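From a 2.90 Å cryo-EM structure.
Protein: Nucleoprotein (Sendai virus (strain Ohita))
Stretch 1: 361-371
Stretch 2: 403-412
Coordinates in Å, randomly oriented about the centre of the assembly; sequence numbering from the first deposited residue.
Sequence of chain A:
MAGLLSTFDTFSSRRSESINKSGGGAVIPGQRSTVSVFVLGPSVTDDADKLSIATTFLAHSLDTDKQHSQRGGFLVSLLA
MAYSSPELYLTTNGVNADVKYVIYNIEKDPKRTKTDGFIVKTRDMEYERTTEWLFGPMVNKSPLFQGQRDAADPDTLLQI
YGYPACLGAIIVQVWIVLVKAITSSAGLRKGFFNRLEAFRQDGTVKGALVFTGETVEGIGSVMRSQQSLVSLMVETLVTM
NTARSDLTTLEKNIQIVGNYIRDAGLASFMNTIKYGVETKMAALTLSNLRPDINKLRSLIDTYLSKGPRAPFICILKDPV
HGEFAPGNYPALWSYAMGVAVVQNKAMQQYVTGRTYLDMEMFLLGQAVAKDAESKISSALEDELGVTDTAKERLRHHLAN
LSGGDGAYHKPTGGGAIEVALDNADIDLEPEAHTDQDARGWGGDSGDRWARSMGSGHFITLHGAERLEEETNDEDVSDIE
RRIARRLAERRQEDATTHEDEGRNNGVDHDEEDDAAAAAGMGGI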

# COMPACT_ATOMS: atom_id res chain seq x y z
N MET A 361 26.03 -13.89 8.39
CA MET A 361 24.82 -13.76 9.21
C MET A 361 23.63 -14.39 8.51
O MET A 361 22.77 -14.98 9.16
N PHE A 362 23.57 -14.28 7.19
CA PHE A 362 22.53 -14.94 6.42
C PHE A 362 22.58 -16.45 6.60
O PHE A 362 21.58 -17.10 6.94
N LEU A 363 23.76 -17.04 6.39
CA LEU A 363 23.92 -18.47 6.53
C LEU A 363 23.76 -18.91 7.98
O LEU A 363 23.28 -20.02 8.23
N LEU A 364 24.11 -18.06 8.93
CA LEU A 364 23.89 -18.38 10.33
C LEU A 364 22.41 -18.40 10.67
O LEU A 364 21.96 -19.25 11.44
N GLY A 365 21.65 -17.46 10.13
CA GLY A 365 20.22 -17.50 10.31
C GLY A 365 19.61 -18.76 9.73
O GLY A 365 18.75 -19.38 10.35
N GLN A 366 20.06 -19.15 8.54
CA GLN A 366 19.58 -20.39 7.96
C GLN A 366 19.98 -21.59 8.80
O GLN A 366 19.22 -22.56 8.90
N ALA A 367 21.16 -21.55 9.40
CA ALA A 367 21.65 -22.68 10.18
C ALA A 367 20.88 -22.83 11.48
O ALA A 367 20.48 -23.94 11.85
N VAL A 368 20.68 -21.73 12.21
CA VAL A 368 19.93 -21.82 13.45
C VAL A 368 18.45 -22.06 13.19
O VAL A 368 17.76 -22.64 14.03
N ALA A 369 17.95 -21.65 12.03
CA ALA A 369 16.55 -21.90 11.71
C ALA A 369 16.32 -23.34 11.29
O ALA A 369 15.20 -23.85 11.42
N LYS A 370 17.35 -24.01 10.80
CA LYS A 370 17.26 -25.36 10.29
C LYS A 370 17.64 -26.41 11.32
O LYS A 370 17.46 -27.60 11.07
N ASP A 371 18.13 -25.99 12.47
CA ASP A 371 18.72 -26.89 13.45
C ASP A 371 17.73 -27.11 14.58
O ASP A 371 17.29 -26.15 15.21
N GLY A 403 15.14 -32.65 6.53
CA GLY A 403 16.46 -33.28 6.31
C GLY A 403 17.60 -32.36 6.72
O GLY A 403 18.55 -32.85 7.36
N GLY A 404 17.48 -31.07 6.40
CA GLY A 404 18.53 -30.08 6.70
C GLY A 404 19.92 -30.61 6.41
O GLY A 404 20.81 -30.42 7.26
N ASP A 405 20.11 -31.28 5.26
CA ASP A 405 21.42 -31.89 4.91
C ASP A 405 22.34 -30.88 4.22
O ASP A 405 22.65 -31.09 3.03
N GLY A 406 22.79 -29.86 4.95
CA GLY A 406 23.74 -28.86 4.44
C GLY A 406 23.30 -28.20 3.14
O GLY A 406 24.15 -28.06 2.24
N ALA A 407 22.02 -27.83 3.03
CA ALA A 407 21.52 -27.15 1.81
C ALA A 407 21.11 -25.73 2.20
O ALA A 407 20.26 -25.59 3.09
N TYR A 408 21.67 -24.71 1.53
CA TYR A 408 21.34 -23.35 1.90
C TYR A 408 20.54 -22.69 0.79
O TYR A 408 20.64 -23.07 -0.38
N HIS A 409 19.74 -21.70 1.17
CA HIS A 409 18.98 -20.90 0.23
C HIS A 409 19.87 -19.79 -0.30
O HIS A 409 20.52 -19.09 0.48
N LYS A 410 19.93 -19.66 -1.60
CA LYS A 410 20.70 -18.55 -2.13
C LYS A 410 19.90 -17.26 -2.00
O LYS A 410 18.68 -17.26 -2.20
N PRO A 411 20.54 -16.15 -1.64
CA PRO A 411 19.82 -14.88 -1.53
C PRO A 411 19.18 -14.49 -2.85
O PRO A 411 19.83 -14.47 -3.90
N THR A 412 17.89 -14.18 -2.80
CA THR A 412 17.14 -13.83 -3.99
C THR A 412 17.56 -12.46 -4.49
O THR A 412 17.59 -11.49 -3.73

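Stretch 2 has no regular secondary structure, and it runs alongside the helix in stretch 1, antiparallel to it: Gly404 lies nearest Lys370, Tyr408 nearest Gln366, and Pro411 nearest Phe362. The helix meets it with residues spaced four apart, Phe362, Gln366 and Lys370, all with CA-to-CB bonds pointing toward the loop, while Leu363 and Ala367 add a sideways flank.

The loop begins with little to offer. Gly403 makes no contact. Gly404, with positive phi, brings its CA to 4.2 Å from Lys370 CD, so bare backbone rests on the aliphatic part of the lysine. The CA-to-CB bond of Asp405 points away, and Gly406, again at positive phi, also stays clear of the helix.

At Ala407 the backbone does the work. Its O accepts a short hydrogen bond from Lys370 NZ, 2.6 Å away. To reach it, the lysine bends rather than extends: chi1 is -93°, between wells, followed by t, m and an off-well chi4 of -97°. The CA-to-CB bond of Ala407 points sideways, and its methyl stays out of this exchange.

Tyr408 gives the largest covered area of the contact. Its CA-to-CB bond points sideways, chi1 is m, and the side chain sets one ring face against Leu363. Leu363, in the m,t rotamer, also starts sideways, but its end comes nearer and places CD2 over that face, 3.8 Å from the centroid of the Tyr408 ring, a CH-pi contact. Farther out, Tyr408 OH lies 3.7 Å from Ala367 CB, where a small side chain borders the phenol. Lys370 NZ also passes 3.7 Å from Tyr408 CD1.

His409 contributes its backbone most clearly. Gln366, m,t with chi3 -25°, sends NE2 to His409 O at 2.9 Å, a hydrogen bond with a nearly straight N-H...O angle of 164°. A buried amide thus pairs with a loop carbonyl. The same oxygen sits near the plane of the Phe362 ring, at its edge, with CE2 of Phe362 3.3 Å from His409 O. The CA-to-CB bond of His409 points sideways, chi1 is m, and CD2 of His409 lies 4.1 Å from Lys370 NZ.

The CA-to-CB bond of Lys410 points away, and although the end of the side chain comes nearer, it adds almost nothing. Pro411 closes the contact: its CD packs 3.6 Å from CE2 of Phe362, whose t rotamer carries the ring to the loop. Thr412 makes no contact.

The rule to read here is that long helix side chains satisfy loop carbonyls, while apolar contacts at Tyr408 and Pro411 pack alongside.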

# COMPACT_ATOMS: atom_id res chain seq x y z
CB MET A 361 24.56 -12.30 9.53
CG MET A 361 25.43 -11.77 10.64
SD MET A 361 25.36 -12.77 12.12
CE MET A 361 27.01 -13.44 12.14
CB PHE A 362 22.69 -14.56 4.95
CG PHE A 362 21.59 -15.05 4.06
CD1 PHE A 362 20.29 -14.65 4.26
CD2 PHE A 362 21.86 -15.90 3.02
CE1 PHE A 362 19.29 -15.09 3.45
CE2 PHE A 362 20.86 -16.34 2.20
CZ PHE A 362 19.57 -15.94 2.42
CB LEU A 363 25.28 -18.90 6.00
CG LEU A 363 25.45 -18.72 4.49
CD1 LEU A 363 26.76 -19.28 4.06
CD2 LEU A 363 24.30 -19.36 3.76
CB LEU A 364 24.62 -17.39 11.22
CG LEU A 364 24.37 -17.64 12.69
CD1 LEU A 364 25.13 -18.88 13.13
CD2 LEU A 364 24.76 -16.45 13.50
CB GLN A 366 20.12 -20.55 6.55
CG GLN A 366 19.59 -19.56 5.58
CD GLN A 366 20.21 -19.73 4.25
OE1 GLN A 366 21.31 -20.25 4.13
NE2 GLN A 366 19.50 -19.32 3.23
CB ALA A 367 23.14 -22.51 10.46
CB VAL A 368 20.13 -20.57 14.33
CG1 VAL A 368 21.59 -20.26 14.48
CG2 VAL A 368 19.39 -19.38 13.77
CB ALA A 369 16.09 -20.94 10.62
CB LYS A 370 18.18 -25.51 9.08
CG LYS A 370 17.53 -25.27 7.76
CD LYS A 370 18.34 -25.90 6.65
CE LYS A 370 19.39 -24.95 6.13
NZ LYS A 370 18.94 -24.25 4.90
CB ASP A 371 20.03 -26.33 13.98
CG ASP A 371 20.78 -27.30 14.85
OD1 ASP A 371 21.32 -28.28 14.30
OD2 ASP A 371 20.82 -27.09 16.07
CB ASP A 405 21.23 -33.17 4.09
CG ASP A 405 20.87 -34.38 4.95
OD1 ASP A 405 20.91 -35.50 4.42
OD2 ASP A 405 20.54 -34.17 6.13
CB ALA A 407 20.36 -27.92 1.23
CB TYR A 408 22.60 -22.52 2.18
CG TYR A 408 23.19 -22.74 3.55
CD1 TYR A 408 22.38 -22.87 4.67
CD2 TYR A 408 24.56 -22.84 3.72
CE1 TYR A 408 22.93 -23.07 5.91
CE2 TYR A 408 25.11 -23.04 4.96
CZ TYR A 408 24.29 -23.16 6.05
OH TYR A 408 24.85 -23.36 7.29
CB HIS A 409 17.75 -20.29 0.90
CG HIS A 409 16.77 -21.31 1.38
ND1 HIS A 409 15.88 -21.95 0.55
CD2 HIS A 409 16.54 -21.80 2.62
CE1 HIS A 409 15.14 -22.79 1.25
NE2 HIS A 409 15.52 -22.72 2.51
CB LYS A 410 21.06 -18.79 -3.59
CG LYS A 410 21.78 -20.10 -3.84
CD LYS A 410 22.94 -20.28 -2.88
CE LYS A 410 22.93 -21.67 -2.26
NZ LYS A 410 23.97 -21.82 -1.20
CB PRO A 411 20.91 -13.89 -1.10
CG PRO A 411 22.20 -14.58 -1.34
CD PRO A 411 21.94 -16.03 -1.20
CB THR A 412 15.64 -13.86 -3.70
OG1 THR A 412 15.27 -15.16 -3.24
CG2 THR A 412 14.84 -13.53 -4.94